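Local coordinates for putative sugar isomerase (Parabacteroides distasonis, PDB 3LMZ), which is a putative sugar isomerase built on a xylose isomerase-like TIM barrel, and probably interconverts sugars, though its substrate is not established, at residues A[93-98]-A[119-124]. Residues are numbered along the deposited sequence; the frame is centred on the assembly and turned at random. Where two conformers were deposited one is given.
Sequences RAFDYA and DKKVKE
Phe-95 and Lys-121 mark the closest approach of two helical segments, 93-98 and 119-124, their CA atoms 7.3 Å apart; no hydrogen bond links the segments, and the contact is made by the Phe-95 ring against Lys-121 and Val-122, side chain and backbone. The ring presents one face to Lys-121, whose CB sits 3.5 Å from the ring centroid, only 8° off the ring normal, a nearly centred CH-pi contact. In Phe-95, CG lies anti to the carbonyl carbon (chi1 -87°), which sends the ring out to the other helix. There Phe-95 CE2 touches Lys-121 O at 3.7 Å, and Phe-95 CZ lies 4.0 Å from Val-122 CG1; the branched valine suits this buried place.

Lys-121 serves two purposes: its CB packs on the ring, while the chain, bent at chi2 (-77°), leads the ammonium away. Lys-121 NZ makes a salt bridge with Glu-124 OE1 at 2.9 Å, on the syn side of the carboxylate, and a second to Asp-92 of helix 88-101, which links the two helices by charge. An alanine in place of Phe-95 would probably open a gap between the helices, leaving Lys-121 CB and Val-122 CG1 without their aromatic partner.

These are successive outer helices of the barrel, 88-101 and 115-125, joined through strand 105-110. Phe-95 also packs on Ile-106 of that strand and Tyr-129 of strand 128-132, while small Ala-94 and Ala-98 rest on strand 76-85.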
# COMPACT_ATOMS: atom_id res chain seq x y z
N ARG A 93 2.70 -21.66 32.10
CA ARG A 93 1.55 -20.78 31.88
C ARG A 93 1.30 -20.49 30.39
O ARG A 93 0.12 -20.45 29.94
CB ARG A 93 1.68 -19.50 32.67
CG ARG A 93 1.46 -19.78 34.14
CD ARG A 93 1.63 -18.59 34.99
NE ARG A 93 1.36 -18.95 36.37
CZ ARG A 93 1.44 -18.10 37.39
NH1 ARG A 93 1.78 -16.83 37.17
NH2 ARG A 93 1.19 -18.52 38.63
N ALA A 94 2.37 -20.32 29.61
CA ALA A 94 2.21 -20.02 28.17
C ALA A 94 1.62 -21.20 27.38
O ALA A 94 0.80 -20.99 26.52
CB ALA A 94 3.57 -19.61 27.58
N PHE A 95 2.06 -22.42 27.70
CA PHE A 95 1.55 -23.59 26.99
C PHE A 95 0.08 -23.79 27.39
O PHE A 95 -0.73 -24.11 26.53
CB PHE A 95 2.45 -24.82 27.26
CG PHE A 95 3.59 -24.94 26.32
CD1 PHE A 95 4.70 -24.17 26.51
CD2 PHE A 95 3.53 -25.77 25.23
CE1 PHE A 95 5.78 -24.28 25.63
CE2 PHE A 95 4.59 -25.90 24.35
CZ PHE A 95 5.73 -25.12 24.55
N ASP A 96 -0.25 -23.64 28.66
CA ASP A 96 -1.65 -23.84 29.04
C ASP A 96 -2.54 -22.77 28.37
O ASP A 96 -3.60 -23.07 27.81
CB ASP A 96 -1.79 -23.85 30.57
CG ASP A 96 -3.23 -23.99 31.00
OD1 ASP A 96 -3.91 -24.94 30.58
OD2 ASP A 96 -3.67 -23.11 31.76
N TYR A 97 -2.06 -21.53 28.34
CA TYR A 97 -2.78 -20.45 27.65
C TYR A 97 -3.00 -20.77 26.17
O TYR A 97 -4.12 -20.72 25.66
CB TYR A 97 -1.98 -19.19 27.84
CG TYR A 97 -2.34 -18.00 26.95
CD1 TYR A 97 -3.48 -17.23 27.18
CD2 TYR A 97 -1.41 -17.52 26.04
CE1 TYR A 97 -3.72 -16.07 26.44
CE2 TYR A 97 -1.63 -16.35 25.27
CZ TYR A 97 -2.76 -15.62 25.48
OH TYR A 97 -2.89 -14.44 24.78
N ALA A 98 -1.94 -21.23 25.48
CA ALA A 98 -2.13 -21.61 24.09
C ALA A 98 -3.24 -22.67 23.90
O ALA A 98 -4.05 -22.60 23.01
CB ALA A 98 -0.85 -22.07 23.48
N ASP A 119 11.47 -28.01 25.07
CA ASP A 119 11.48 -29.34 24.44
C ASP A 119 10.49 -30.29 25.11
O ASP A 119 9.64 -30.93 24.46
CB ASP A 119 12.90 -29.89 24.40
CG ASP A 119 13.01 -31.17 23.61
OD1 ASP A 119 12.48 -32.21 24.12
OD2 ASP A 119 13.71 -31.18 22.59
N LYS A 120 10.56 -30.38 26.44
CA LYS A 120 9.62 -31.18 27.23
C LYS A 120 8.17 -30.76 26.95
O LYS A 120 7.27 -31.60 26.75
CB LYS A 120 9.92 -31.00 28.74
CG LYS A 120 9.15 -31.87 29.65
CD LYS A 120 9.36 -31.49 31.13
CE LYS A 120 10.11 -32.48 31.86
NZ LYS A 120 10.22 -32.08 33.31
N LYS A 121 7.91 -29.45 26.86
CA LYS A 121 6.55 -28.95 26.71
C LYS A 121 6.00 -29.14 25.28
O LYS A 121 4.83 -29.53 25.15
CB LYS A 121 6.48 -27.48 27.18
CG LYS A 121 6.56 -27.34 28.71
CD LYS A 121 5.21 -27.72 29.35
CE LYS A 121 5.24 -27.88 30.84
NZ LYS A 121 3.83 -28.06 31.37
N VAL A 122 6.85 -29.03 24.26
CA VAL A 122 6.35 -29.29 22.94
C VAL A 122 5.98 -30.77 22.83
O VAL A 122 5.00 -31.07 22.12
CB VAL A 122 7.25 -28.86 21.72
CG1 VAL A 122 7.50 -27.35 21.69
CG2 VAL A 122 8.57 -29.56 21.69
N LYS A 123 6.67 -31.69 23.53
CA LYS A 123 6.30 -33.11 23.53
C LYS A 123 4.97 -33.35 24.25
O LYS A 123 4.15 -34.13 23.81
CB LYS A 123 7.41 -33.91 24.19
CG LYS A 123 8.65 -34.03 23.30
CD LYS A 123 9.80 -34.75 24.01
CE LYS A 123 10.89 -35.23 23.07
NZ LYS A 123 11.60 -34.13 22.27
N GLU A 124 4.77 -32.65 25.36
CA GLU A 124 3.59 -32.80 26.17
C GLU A 124 2.35 -32.33 25.43
O GLU A 124 1.27 -32.95 25.50
CB GLU A 124 3.76 -32.04 27.48
CG GLU A 124 2.53 -32.06 28.35
CD GLU A 124 2.62 -31.25 29.61
OE1 GLU A 124 3.63 -30.55 29.83
OE2 GLU A 124 1.63 -31.27 30.40